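Local coordinates for protein amidase, hydantoinase/carbamoylase family (Burkholderia ambifaria, PDB 5TP4) that probably hydrolyses N-carbamoyl-L-amino acids as a zinc-dependent amidase of the peptidase M20 family, at residues V70-D81 against V124-T135. Residues are numbered along the deposited sequence; the frame is centred on the assembly and turned at random.
With EDO (1,2-ethanediol), chain U; EDO (1,2-ethanediol), chain S.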
loop_
_atom_site.group_PDB
_atom_site.type_symbol
_atom_site.label_atom_id
_atom_site.label_comp_id
_atom_site.label_asym_id
_atom_site.label_seq_id
_atom_site.Cartn_x
_atom_site.Cartn_y
_atom_site.Cartn_z
ATOM N N VAL B 70 35.167 -14.723 -14.556
ATOM C CA VAL B 70 33.763 -14.533 -14.203
ATOM C C VAL B 70 32.895 -14.418 -15.463
ATOM O O VAL B 70 31.730 -14.002 -15.407
ATOM C CB VAL B 70 33.587 -13.334 -13.246
ATOM C CG1 VAL B 70 33.693 -11.991 -13.965
ATOM C CG2 VAL B 70 32.270 -13.435 -12.468
ATOM N N GLY B 71 33.423 -14.844 -16.610
ATOM C CA GLY B 71 32.598 -14.880 -17.807
ATOM C C GLY B 71 32.524 -13.585 -18.580
ATOM O O GLY B 71 31.793 -13.527 -19.582
ATOM N N ASN B 72 33.226 -12.536 -18.155
ATOM C CA ASN B 72 33.206 -11.304 -18.946
ATOM C C ASN B 72 33.789 -11.630 -20.312
ATOM O O ASN B 72 34.809 -12.321 -20.404
ATOM C CB ASN B 72 34.011 -10.195 -18.282
ATOM C CG ASN B 72 33.398 -9.699 -16.970
ATOM O OD1 ASN B 72 32.186 -9.537 -16.852
ATOM N ND2 ASN B 72 34.260 -9.418 -15.984
ATOM N N LEU B 73 33.114 -11.189 -21.373
ATOM C CA LEU B 73 33.408 -11.603 -22.748
ATOM C C LEU B 73 34.098 -10.453 -23.472
ATOM O O LEU B 73 33.504 -9.383 -23.639
ATOM C CB LEU B 73 32.110 -11.995 -23.468
ATOM C CG LEU B 73 32.143 -12.568 -24.895
ATOM C CD1 LEU B 73 33.065 -13.792 -25.032
ATOM C CD2 LEU B 73 30.721 -12.966 -25.284
ATOM N N PHE B 74 35.347 -10.675 -23.902
ATOM C CA PHE B 74 36.188 -9.649 -24.510
ATOM C C PHE B 74 36.562 -10.003 -25.934
ATOM O O PHE B 74 37.050 -11.100 -26.192
ATOM C CB PHE B 74 37.499 -9.495 -23.743
ATOM C CG PHE B 74 37.312 -8.906 -22.389
ATOM C CD1 PHE B 74 37.061 -9.735 -21.299
ATOM C CD2 PHE B 74 37.373 -7.529 -22.202
ATOM C CE1 PHE B 74 36.880 -9.182 -20.046
ATOM C CE2 PHE B 74 37.202 -6.974 -20.932
ATOM C CZ PHE B 74 36.934 -7.802 -19.865
ATOM N N ALA B 75 36.391 -9.061 -26.843
ATOM C CA ALA B 75 36.875 -9.205 -28.215
ATOM C C ALA B 75 37.962 -8.160 -28.439
ATOM O O ALA B 75 37.787 -6.985 -28.083
ATOM C CB ALA B 75 35.741 -9.014 -29.227
ATOM N N ARG B 76 39.079 -8.577 -29.032
ATOM C CA ARG B 76 40.275 -7.747 -29.117
ATOM C C ARG B 76 40.624 -7.427 -30.561
ATOM O O ARG B 76 40.666 -8.323 -31.408
ATOM C CB ARG B 76 41.445 -8.470 -28.459
ATOM C CG ARG B 76 42.819 -7.859 -28.719
ATOM C CD ARG B 76 43.095 -6.640 -27.878
ATOM N NE ARG B 76 44.509 -6.286 -28.029
ATOM C CZ ARG B 76 45.265 -5.758 -27.077
ATOM N NH1 ARG B 76 44.750 -5.487 -25.881
ATOM N NH2 ARG B 76 46.538 -5.485 -27.346
ATOM N N ARG B 77 40.895 -6.145 -30.832
ATOM C CA ARG B 77 41.455 -5.688 -32.101
ATOM C C ARG B 77 42.744 -4.933 -31.801
ATOM O O ARG B 77 42.695 -3.800 -31.319
ATOM C CB ARG B 77 40.475 -4.775 -32.844
ATOM C CG ARG B 77 40.937 -4.352 -34.238
ATOM C CD ARG B 77 39.836 -3.502 -34.880
ATOM N NE ARG B 77 39.935 -3.401 -36.339
ATOM C CZ ARG B 77 40.581 -2.441 -36.995
ATOM N NH1 ARG B 77 41.261 -1.504 -36.335
ATOM N NH2 ARG B 77 40.549 -2.423 -38.323
ATOM N N ASP B 78 43.881 -5.551 -32.106
ATOM C CA ASP B 78 45.175 -4.956 -31.791
ATOM C C ASP B 78 45.324 -3.616 -32.498
ATOM O O ASP B 78 44.784 -3.399 -33.586
ATOM C CB ASP B 78 46.304 -5.857 -32.273
ATOM C CG ASP B 78 46.501 -7.101 -31.422
ATOM O OD1 ASP B 78 46.047 -7.157 -30.256
ATOM O OD2 ASP B 78 47.184 -8.000 -31.939
ATOM N N GLY B 79 46.105 -2.724 -31.894
ATOM C CA GLY B 79 46.542 -1.517 -32.546
ATOM C C GLY B 79 48.017 -1.620 -32.892
ATOM O O GLY B 79 48.670 -2.643 -32.693
ATOM N N ALA B 80 48.541 -0.514 -33.417
ATOM C CA ALA B 80 49.946 -0.483 -33.804
ATOM C C ALA B 80 50.875 -0.426 -32.602
ATOM O O ALA B 80 52.037 -0.827 -32.712
ATOM C CB ALA B 80 50.197 0.713 -34.722
ATOM N N ASP B 81 50.395 0.034 -31.452
ATOM C CA ASP B 81 51.226 0.151 -30.254
ATOM C C ASP B 81 51.047 -1.133 -29.446
ATOM O O ASP B 81 50.055 -1.304 -28.739
ATOM C CB ASP B 81 50.829 1.399 -29.471
ATOM C CG ASP B 81 51.730 1.677 -28.291
ATOM O OD1 ASP B 81 52.360 0.741 -27.754
ATOM O OD2 ASP B 81 51.795 2.858 -27.888
ATOM N N VAL B 124 43.960 1.293 -38.894
ATOM C CA VAL B 124 44.651 0.680 -37.774
ATOM C C VAL B 124 44.772 1.732 -36.683
ATOM O O VAL B 124 45.217 2.851 -36.947
ATOM C CB VAL B 124 46.031 0.155 -38.195
ATOM C CG1 VAL B 124 46.747 -0.423 -36.999
ATOM C CG2 VAL B 124 45.866 -0.885 -39.288
ATOM N N THR B 125 44.336 1.398 -35.479
ATOM C CA THR B 125 44.423 2.363 -34.401
ATOM C C THR B 125 45.799 2.270 -33.763
ATOM O O THR B 125 46.583 1.349 -34.020
ATOM C CB THR B 125 43.314 2.143 -33.363
ATOM O OG1 THR B 125 43.409 0.823 -32.817
ATOM C CG2 THR B 125 41.902 2.278 -33.999
ATOM N N ASP B 126 46.123 3.279 -32.957
ATOM C CA ASP B 126 47.359 3.238 -32.183
ATOM C C ASP B 126 47.169 2.353 -30.954
ATOM O O ASP B 126 47.790 1.290 -30.831
ATOM C CB ASP B 126 47.771 4.662 -31.802
ATOM C CG ASP B 126 49.082 4.704 -31.072
ATOM O OD1 ASP B 126 50.030 4.025 -31.530
ATOM O OD2 ASP B 126 49.171 5.417 -30.051
ATOM N N LYS B 127 46.312 2.781 -30.037
ATOM C CA LYS B 127 45.958 1.926 -28.925
ATOM C C LYS B 127 45.027 0.828 -29.418
ATOM O O LYS B 127 44.215 1.052 -30.322
ATOM C CB LYS B 127 45.257 2.714 -27.830
ATOM C CG LYS B 127 46.048 3.886 -27.349
ATOM C CD LYS B 127 45.479 4.372 -26.049
ATOM C CE LYS B 127 46.583 4.982 -25.195
ATOM N NZ LYS B 127 46.905 6.341 -25.664
ATOM N N PRO B 128 45.115 -0.361 -28.843
ATOM C CA PRO B 128 44.164 -1.421 -29.207
ATOM C C PRO B 128 42.745 -1.079 -28.771
ATOM O O PRO B 128 42.514 -0.271 -27.870
ATOM C CB PRO B 128 44.694 -2.641 -28.452
ATOM C CG PRO B 128 45.449 -2.037 -27.265
ATOM C CD PRO B 128 46.091 -0.798 -27.820
ATOM N N LEU B 129 41.776 -1.707 -29.445
ATOM C CA LEU B 129 40.367 -1.639 -29.079
ATOM C C LEU B 129 39.926 -2.983 -28.524
ATOM O O LEU B 129 40.384 -4.035 -28.982
ATOM C CB LEU B 129 39.468 -1.294 -30.286
ATOM C CG LEU B 129 39.744 -0.004 -31.055
ATOM C CD1 LEU B 129 38.561 0.318 -32.024
ATOM C CD2 LEU B 129 39.918 1.111 -30.081
ATOM N N GLU B 130 39.021 -2.943 -27.547
ATOM C CA GLU B 130 38.370 -4.166 -27.095
ATOM C C GLU B 130 36.893 -3.874 -26.941
ATOM O O GLU B 130 36.511 -2.755 -26.578
ATOM C CB GLU B 130 38.965 -4.679 -25.781
ATOM C CG GLU B 130 40.371 -5.291 -25.993
ATOM C CD GLU B 130 40.980 -5.864 -24.722
ATOM O OE1 GLU B 130 40.218 -6.116 -23.769
ATOM O OE2 GLU B 130 42.207 -6.081 -24.682
ATOM N N ILE B 131 36.071 -4.858 -27.259
ATOM C CA ILE B 131 34.639 -4.780 -27.009
ATOM C C ILE B 131 34.347 -5.775 -25.894
ATOM O O ILE B 131 34.890 -6.887 -25.896
ATOM C CB ILE B 131 33.806 -5.125 -28.258
ATOM C CG1 ILE B 131 34.278 -4.386 -29.492
ATOM C CG2 ILE B 131 32.334 -4.861 -28.008
ATOM C CD1 ILE B 131 33.717 -5.107 -30.710
ATOM N N VAL B 132 33.506 -5.379 -24.933
ATOM C CA VAL B 132 33.202 -6.255 -23.808
ATOM C C VAL B 132 31.694 -6.337 -23.571
ATOM O O VAL B 132 30.959 -5.344 -23.699
ATOM C CB VAL B 132 33.960 -5.809 -22.525
ATOM C CG1 VAL B 132 33.642 -4.356 -22.154
ATOM C CG2 VAL B 132 33.690 -6.748 -21.364
ATOM N N SER B 133 31.226 -7.551 -23.295
ATOM C CA SER B 133 29.907 -7.765 -22.731
ATOM C C SER B 133 30.128 -8.292 -21.312
ATOM O O SER B 133 30.671 -9.386 -21.135
ATOM C CB SER B 133 29.106 -8.747 -23.599
ATOM O OG SER B 133 27.902 -9.130 -22.951
ATOM N N TRP B 134 29.700 -7.521 -20.308
ATOM C CA TRP B 134 29.968 -7.879 -18.915
ATOM C C TRP B 134 28.951 -8.895 -18.416
ATOM O O TRP B 134 27.755 -8.798 -18.720
ATOM C CB TRP B 134 29.906 -6.644 -18.018
ATOM C CG TRP B 134 30.802 -5.502 -18.431
ATOM C CD1 TRP B 134 30.445 -4.346 -19.111
ATOM C CD2 TRP B 134 32.202 -5.404 -18.172
ATOM N NE1 TRP B 134 31.566 -3.547 -19.273
ATOM C CE2 TRP B 134 32.650 -4.182 -18.723
ATOM C CE3 TRP B 134 33.130 -6.254 -17.554
ATOM C CZ2 TRP B 134 33.988 -3.767 -18.642
ATOM C CZ3 TRP B 134 34.456 -5.852 -17.474
ATOM C CH2 TRP B 134 34.875 -4.619 -18.022
ATOM N N THR B 135 29.426 -9.853 -17.616
ATOM C CA THR B 135 28.536 -10.862 -17.045
ATOM C C THR B 135 27.515 -10.255 -16.093
ATOM O O THR B 135 27.849 -9.416 -15.251
ATOM C CB THR B 135 29.366 -11.906 -16.286
ATOM O OG1 THR B 135 30.218 -12.585 -17.208
ATOM C CG2 THR B 135 28.467 -12.905 -15.560
HETATM C C1 EDO U . 43.507 -8.349 -34.917
HETATM O O1 EDO U . 42.441 -7.396 -35.053
HETATM C C2 EDO U . 43.220 -9.223 -33.710
HETATM O O2 EDO U . 43.650 -8.489 -32.565
HETATM C C1 EDO S . 41.698 -5.288 -19.537
HETATM O O1 EDO S . 43.042 -5.306 -20.032
HETATM C C2 EDO S . 40.745 -5.385 -20.714
HETATM O O2 EDO S . 40.933 -6.663 -21.338
HETATM O O HOH W 1 42.502 -1.401 -33.662
HETATM O O HOH W 2 44.080 -1.504 -35.592
HETATM O O HOH W 3 49.809 4.770 -27.817
#
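Val124 CG1 packs against Ala80 near where strand 73-77 finishes and 129-133 begins, an antiparallel pair in the central sheet of the zinc-binding domain of this M20-family enzyme. Thr125 O accepts the N-H of Ala80 (2.8 Å), and Asp126 O that of Asp81, holding the 79-81 loop to the end of strand 124-125 and the turn after it. Pro128 then lays CB over the centre of one face of the Arg76 guanidinium, 3.5 Å from CZ. From Leu129 onward, paired backbone bonds join Leu129 with Arg77, Ile131 with Ala75 and Ser133 with Leu73; Leu129 and Ile131 face helix 105-121. On the other side of the sheet, Glu130 OE2 accepts Arg76 NH1 (2.9 Å) through its anti lone pair, in a salt bridge. A bend at chi2 (78°) turns the arginine back across the pair, and NE donates to Asp78 OD1, extending the network; both carboxylates grip the guanidinium near its plane. Val132 CG2 lies over the Phe74 face, toward its rim, and over the centre of a Trp134 face; the two rings form an offset edge-to-face pair, Phe74 giving the edge (planes at 87°). Ser133 OG, hydrogen-bonded to Leu93 N, neighbours the zinc ligand His92. Finally, Thr135 N donates to Asn72 OD1 at 2.9 Å, almost straight (167°) and in the carbonyl plane.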